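PDB 1WX1: nicotinate-nucleotide--dimethylbenzimidazole phosphoribosyltransferase from Thermus thermophilus HB8, which probably catalyses transfer of the phosphoribosyl group of nicotinate mononucleotide to 5,6-dimethylbenzimidazole, yielding alpha-ribazole 5'-phosphate for cobalamin biosynthesis. Local coordinates for residues 72-75 / 76-80; 325-329 / 330-334. All coordinates share one frame; numbering follows the deposited sequence.

Interaction 1 of 2, residues 72-75 / 76-80; sequences RQMV and LNFLR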
ATOM      1  N   ARG A  72      14.734  10.480 -23.354  1.00 16.15           N
ATOM      2  CA  ARG A  72      15.497   9.409 -23.976  1.00 15.95           C
ATOM      3  C   ARG A  72      16.462   8.747 -22.993  1.00 16.20           C
ATOM      4  O   ARG A  72      16.606   7.522 -22.976  1.00 16.18           O
ATOM      5  CB  ARG A  72      16.280   9.945 -25.177  1.00 17.27           C
ATOM      6  CG  ARG A  72      17.170   8.900 -25.821  1.00 19.74           C
ATOM      7  CD  ARG A  72      17.802   9.388 -27.117  1.00 21.59           C
ATOM      8  NE  ARG A  72      18.702   8.369 -27.642  1.00 24.34           N
ATOM      9  CZ  ARG A  72      19.906   8.109 -27.144  1.00 26.56           C
ATOM     10  NH1 ARG A  72      20.369   8.804 -26.114  1.00 27.27           N
ATOM     11  NH2 ARG A  72      20.635   7.128 -27.654  1.00 27.60           N
ATOM     12  N   GLN A  73      17.128   9.557 -22.181  1.00 16.59           N
ATOM     13  CA  GLN A  73      18.072   9.028 -21.206  1.00 17.19           C
ATOM     14  C   GLN A  73      17.350   8.148 -20.189  1.00 16.99           C
ATOM     15  O   GLN A  73      17.874   7.122 -19.770  1.00 17.10           O
ATOM     16  CB  GLN A  73      18.790  10.174 -20.498  1.00 17.64           C
ATOM     17  CG  GLN A  73      19.525  11.106 -21.451  1.00 20.58           C
ATOM     18  CD  GLN A  73      20.095  12.310 -20.743  1.00 20.25           C
ATOM     19  OE1 GLN A  73      19.536  12.780 -19.753  1.00 21.53           O
ATOM     20  NE2 GLN A  73      21.205  12.831 -21.258  1.00 23.56           N
ATOM     21  N   MET A  74      16.140   8.539 -19.802  1.00 15.72           N
ATOM     22  CA  MET A  74      15.388   7.743 -18.843  1.00 16.38           C
ATOM     23  C   MET A  74      14.918   6.440 -19.471  1.00 16.39           C
ATOM     24  O   MET A  74      14.838   5.422 -18.789  1.00 15.35           O
ATOM     25  CB  MET A  74      14.206   8.540 -18.282  1.00 15.60           C
ATOM     26  CG  MET A  74      14.617   9.512 -17.184  1.00 17.53           C
ATOM     27  SD  MET A  74      15.396   8.665 -15.775  1.00 20.48           S
ATOM     28  CE  MET A  74      14.030   7.622 -15.213  1.00 20.61           C
ATOM     29  N   VAL A  75      14.610   6.462 -20.767  1.00 16.82           N
ATOM     30  CA  VAL A  75      14.203   5.233 -21.438  1.00 16.77           C
ATOM     31  C   VAL A  75      15.372   4.256 -21.360  1.00 17.08           C
ATOM     32  O   VAL A  75      15.192   3.078 -21.061  1.00 16.15           O
ATOM     33  CB  VAL A  75      13.838   5.467 -22.918  1.00 16.76           C
ATOM     34  CG1 VAL A  75      13.774   4.128 -23.658  1.00 16.53           C
ATOM     35  CG2 VAL A  75      12.479   6.158 -23.005  1.00 16.36           C
ATOM     36  N   LEU A  76      16.576   4.754 -21.625  1.00 16.59           N
ATOM     37  CA  LEU A  76      17.759   3.908 -21.553  1.00 17.82           C
ATOM     38  C   LEU A  76      17.913   3.396 -20.119  1.00 16.59           C
ATOM     39  O   LEU A  76      18.287   2.248 -19.902  1.00 18.85           O
ATOM     40  CB  LEU A  76      19.001   4.695 -21.978  1.00 17.45           C
ATOM     41  CG  LEU A  76      19.045   5.043 -23.470  1.00 17.79           C
ATOM     42  CD1 LEU A  76      20.247   5.938 -23.751  1.00 20.86           C
ATOM     43  CD2 LEU A  76      19.123   3.768 -24.296  1.00 18.61           C
ATOM     44  N   ASN A  77      17.611   4.254 -19.148  1.00 16.40           N
ATOM     45  CA  ASN A  77      17.702   3.885 -17.734  1.00 17.86           C
ATOM     46  C   ASN A  77      16.733   2.724 -17.483  1.00 18.14           C
ATOM     47  O   ASN A  77      17.078   1.766 -16.788  1.00 18.68           O
ATOM     48  CB  ASN A  77      17.334   5.093 -16.854  1.00 18.37           C
ATOM     49  CG  ASN A  77      17.797   4.944 -15.401  1.00 20.99           C
ATOM     50  OD1 ASN A  77      17.375   5.711 -14.524  1.00 23.51           O
ATOM     51  ND2 ASN A  77      18.671   3.978 -15.146  1.00 15.65           N
ATOM     52  N   PHE A  78      15.527   2.812 -18.054  1.00 17.29           N
ATOM     53  CA  PHE A  78      14.518   1.753 -17.913  1.00 16.99           C
ATOM     54  C   PHE A  78      15.072   0.437 -18.449  1.00 18.88           C
ATOM     55  O   PHE A  78      14.933  -0.609 -17.818  1.00 18.37           O
ATOM     56  CB  PHE A  78      13.245   2.061 -18.722  1.00 16.52           C
ATOM     57  CG  PHE A  78      12.469   3.262 -18.246  1.00 16.35           C
ATOM     58  CD1 PHE A  78      11.659   3.970 -19.138  1.00 17.79           C
ATOM     59  CD2 PHE A  78      12.557   3.700 -16.928  1.00 17.11           C
ATOM     60  CE1 PHE A  78      10.943   5.092 -18.721  1.00 16.81           C
ATOM     61  CE2 PHE A  78      11.843   4.821 -16.501  1.00 18.58           C
ATOM     62  CZ  PHE A  78      11.044   5.522 -17.404  1.00 17.28           C
ATOM     63  N   LEU A  79      15.689   0.493 -19.627  1.00 18.41           N
ATOM     64  CA  LEU A  79      16.235  -0.707 -20.252  1.00 20.30           C
ATOM     65  C   LEU A  79      17.429  -1.279 -19.494  1.00 21.55           C
ATOM     66  O   LEU A  79      17.765  -2.451 -19.648  1.00 22.73           O
ATOM     67  CB  LEU A  79      16.631  -0.414 -21.705  1.00 20.29           C
ATOM     68  CG  LEU A  79      15.501   0.101 -22.607  1.00 22.30           C
ATOM     69  CD1 LEU A  79      16.034   0.306 -24.025  1.00 20.80           C
ATOM     70  CD2 LEU A  79      14.338  -0.891 -22.611  1.00 20.51           C
ATOM     71  N   ARG A  80      18.067  -0.454 -18.677  1.00 21.32           N
ATOM     72  CA  ARG A  80      19.211  -0.915 -17.908  1.00 23.76           C
ATOM     73  C   ARG A  80      18.830  -1.213 -16.462  1.00 23.33           C
ATOM     74  O   ARG A  80      19.680  -1.567 -15.649  1.00 23.80           O
ATOM     75  CB  ARG A  80      20.335   0.115 -18.001  1.00 26.21           C
ATOM     76  CG  ARG A  80      20.921   0.151 -19.407  1.00 32.35           C
ATOM     77  CD  ARG A  80      21.708   1.415 -19.712  1.00 34.94           C
ATOM     78  NE  ARG A  80      22.140   1.409 -21.108  1.00 37.51           N
ATOM     79  CZ  ARG A  80      22.758   2.418 -21.713  1.00 39.12           C
ATOM     80  NH1 ARG A  80      23.022   3.535 -21.048  1.00 39.29           N
ATOM     81  NH2 ARG A  80      23.115   2.305 -22.986  1.00 40.15           N
TER
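The last turns of helix 70-79, beside the predicted proton acceptor E304, bring M74 and F78 together on the buried side of the helix. The N-H groups of L76, N77, F78 and L79 donate to the carbonyls of R72, Q73, M74 and V75, which marks 72-79 as alpha-helical. In one of these bonds F78 N reaches M74 O at 2.8 Å, with an N-H...O angle of 153°. That same oxygen lies over one face of the F78 ring, offset toward its rim, with F78 CG 3.3 Å away. Bends at chi2 (-59°) and chi3 (-63°) curl the M74 chain toward the F78 ring, placing M74 CE 3.8 Å from F78 CE2. The M74 and N77 side chains lie side by side, M74 SD 3.8 Å from N77 OD1, an oxygen that hydrogen-bonds to T17 of the second subunit. An alanine at F78 is likely to leave the M74 methyl without its aromatic partner and open a gap toward V98 and M163. Farther round the helix, L76 CD1 lies over a face of the guanidinium at the end of the extended R72 chain, 3.7 Å from R72 NH1, while R72 NE bonds to E106 O. The helix rests on the parallel sheet: V75, F78 and L79 touch strand 94-100, V75 and F78 reach strand 47-54, and M74 and F78 meet M163 of strand 157-163.

Interaction 2 of 2, residues 325-329 / 330-334; sequences ATFQE and AGVSR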
ATOM      1  N   ALA A 325     -11.996 -18.510   4.740  1.00 24.67           N
ATOM      2  CA  ALA A 325     -13.071 -19.437   5.071  1.00 26.00           C
ATOM      3  C   ALA A 325     -14.235 -18.623   5.624  1.00 25.92           C
ATOM      4  O   ALA A 325     -14.030 -17.546   6.193  1.00 25.70           O
ATOM      5  CB  ALA A 325     -12.596 -20.431   6.117  1.00 26.79           C
ATOM      6  N   THR A 326     -15.454 -19.120   5.443  1.00 26.51           N
ATOM      7  CA  THR A 326     -16.627 -18.436   5.972  1.00 28.20           C
ATOM      8  C   THR A 326     -16.850 -18.981   7.381  1.00 29.41           C
ATOM      9  O   THR A 326     -16.258 -19.993   7.755  1.00 28.79           O
ATOM     10  CB  THR A 326     -17.893 -18.727   5.134  1.00 29.32           C
ATOM     11  OG1 THR A 326     -18.166 -20.134   5.156  1.00 27.65           O
ATOM     12  CG2 THR A 326     -17.702 -18.269   3.701  1.00 28.84           C
ATOM     13  N   PHE A 327     -17.696 -18.311   8.158  1.00 32.37           N
ATOM     14  CA  PHE A 327     -17.991 -18.750   9.522  1.00 35.23           C
ATOM     15  C   PHE A 327     -18.407 -20.217   9.519  1.00 37.62           C
ATOM     16  O   PHE A 327     -17.914 -21.024  10.313  1.00 37.45           O
ATOM     17  CB  PHE A 327     -19.118 -17.902  10.114  1.00 35.79           C
ATOM     18  CG  PHE A 327     -18.701 -16.505  10.473  1.00 36.65           C
ATOM     19  CD1 PHE A 327     -17.890 -16.271  11.579  1.00 37.93           C
ATOM     20  CD2 PHE A 327     -19.122 -15.421   9.711  1.00 36.87           C
ATOM     21  CE1 PHE A 327     -17.493 -14.976  11.918  1.00 38.86           C
ATOM     22  CE2 PHE A 327     -18.731 -14.123  10.040  1.00 37.44           C
ATOM     23  CZ  PHE A 327     -17.920 -13.899  11.148  1.00 37.95           C
ATOM     24  N   GLN A 328     -19.306 -20.551   8.601  1.00 38.68           N
ATOM     25  CA  GLN A 328     -19.821 -21.905   8.476  1.00 40.17           C
ATOM     26  C   GLN A 328     -18.737 -22.895   8.077  1.00 39.70           C
ATOM     27  O   GLN A 328     -18.701 -24.020   8.576  1.00 40.54           O
ATOM     28  CB  GLN A 328     -20.956 -21.922   7.451  1.00 42.44           C
ATOM     29  CG  GLN A 328     -21.691 -23.243   7.340  1.00 46.64           C
ATOM     30  CD  GLN A 328     -22.942 -23.131   6.488  1.00 49.33           C
ATOM     31  OE1 GLN A 328     -22.875 -22.803   5.302  1.00 50.35           O
ATOM     32  NE2 GLN A 328     -24.095 -23.399   7.093  1.00 51.03           N
ATOM     33  N   GLU A 329     -17.847 -22.469   7.186  1.00 39.06           N
ATOM     34  CA  GLU A 329     -16.760 -23.319   6.711  1.00 37.09           C
ATOM     35  C   GLU A 329     -15.688 -23.581   7.764  1.00 36.98           C
ATOM     36  O   GLU A 329     -15.133 -24.680   7.834  1.00 36.29           O
ATOM     37  CB  GLU A 329     -16.103 -22.689   5.478  1.00 37.18           C
ATOM     38  CG  GLU A 329     -17.009 -22.609   4.254  1.00 36.21           C
ATOM     39  CD  GLU A 329     -16.397 -21.812   3.106  1.00 36.07           C
ATOM     40  OE1 GLU A 329     -17.050 -21.705   2.045  1.00 36.08           O
ATOM     41  OE2 GLU A 329     -15.272 -21.292   3.260  1.00 33.90           O
ATOM     42  N   ALA A 330     -15.399 -22.572   8.580  1.00 35.34           N
ATOM     43  CA  ALA A 330     -14.368 -22.691   9.608  1.00 35.86           C
ATOM     44  C   ALA A 330     -14.894 -23.127  10.969  1.00 35.97           C
ATOM     45  O   ALA A 330     -14.114 -23.506  11.837  1.00 37.79           O
ATOM     46  CB  ALA A 330     -13.622 -21.367   9.748  1.00 34.08           C
ATOM     47  N   GLY A 331     -16.208 -23.071  11.157  1.00 36.77           N
ATOM     48  CA  GLY A 331     -16.773 -23.459  12.437  1.00 37.42           C
ATOM     49  C   GLY A 331     -16.500 -22.407  13.495  1.00 38.35           C
ATOM     50  O   GLY A 331     -16.139 -22.721  14.632  1.00 38.10           O
ATOM     51  N   VAL A 332     -16.656 -21.145  13.109  1.00 38.48           N
ATOM     52  CA  VAL A 332     -16.444 -20.027  14.017  1.00 38.27           C
ATOM     53  C   VAL A 332     -17.817 -19.473  14.383  1.00 39.96           C
ATOM     54  O   VAL A 332     -18.663 -19.294  13.508  1.00 39.39           O
ATOM     55  CB  VAL A 332     -15.598 -18.908  13.347  1.00 36.96           C
ATOM     56  CG1 VAL A 332     -15.435 -17.723  14.298  1.00 34.44           C
ATOM     57  CG2 VAL A 332     -14.236 -19.453  12.955  1.00 36.23           C
ATOM     58  N   SER A 333     -18.037 -19.223  15.673  1.00 41.99           N
ATOM     59  CA  SER A 333     -19.312 -18.697  16.176  1.00 45.62           C
ATOM     60  C   SER A 333     -19.459 -17.243  15.730  1.00 48.27           C
ATOM     61  O   SER A 333     -18.469 -16.567  15.512  1.00 48.33           O
ATOM     62  CB  SER A 333     -19.356 -18.764  17.695  1.00 44.96           C
ATOM     63  OG  SER A 333     -19.099 -20.082  18.150  1.00 44.84           O
ATOM     64  N   ARG A 334     -20.686 -16.731  15.660  1.00 51.57           N
ATOM     65  CA  ARG A 334     -20.893 -15.382  15.147  1.00 54.78           C
ATOM     66  C   ARG A 334     -21.343 -14.420  16.222  1.00 56.83           C
ATOM     67  O   ARG A 334     -21.492 -14.798  17.391  1.00 56.86           O
ATOM     68  CB  ARG A 334     -21.912 -15.402  14.051  1.00 54.94           C
ATOM     69  CG  ARG A 334     -22.130 -16.792  13.498  1.00 55.49           C
ATOM     70  CD  ARG A 334     -23.281 -16.787  12.528  1.00 55.99           C
ATOM     71  NE  ARG A 334     -23.021 -17.731  11.461  1.00 55.81           N
ATOM     72  CZ  ARG A 334     -22.917 -17.395  10.178  1.00 55.64           C
ATOM     73  NH1 ARG A 334     -23.056 -16.129   9.790  1.00 54.90           N
ATOM     74  NH2 ARG A 334     -22.667 -18.326   9.269  1.00 56.23           N
TER
HETATM   75  O   HOH W   1     -21.092 -18.752   6.903  1.00 40.34           O
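The F327 ring has V332 CG1 at its edge, in plane and 3.9 Å from F327 CD1, while one face of the R334 guanidinium is covered by F327 CB, 3.7 Å from R334 NH2. Ring and guanidinium planes are inclined at 44°, and it is F327 CB, not the ring, that lies over the guanidinium face. This packing folds the tail after the short C-terminal helix 327-330 back against its first residue. The helix opens with a capping box: T326 N donates to E329 OE2 from above the carboxylate plane, and E329 N to T326 OG1, whose position is less certain. The other carboxylate oxygen, E329 OE1, forms a salt bridge with R12. Within the turn, A330 N bonds to T326 O at 2.8 Å, almost in line with the carbonyl. G331 then leaves helical geometry with a positive phi of 74°, and F327 O receives two donors, V332 N at 3.1 Å and, weakly, G331 N. The buried S333 O, 4.0 Å from F327 CE1, has no polar partner. The R334 chain, bent at chi3, brings its end near F327 and Q328, and NH1 bonds to Q15 OE1. One water accepts from Q328 N at 3.1 Å and, weakly, from R334 NH2 at 2.9 Å.

Overall arrangement
From the N terminus, interaction 1 comes first, on helix 70-79, and interaction 2 follows at the end of the chain. Each is confined to consecutive residues, so neither closes a long loop; they stand in series and do not cross. Within one chain they are separate, with centres about 52 Å apart and nearest atoms about 39 Å apart. Interaction 1 seats its helix on the central parallel sheet, whereas 325-334 lies against the end of helix 3-14 and the residues just after it. The dimer joins the two regions: Q73 OE1 of one subunit accepts from S333 N of the other, and N77 packs on A325 and A330 of that partner chain.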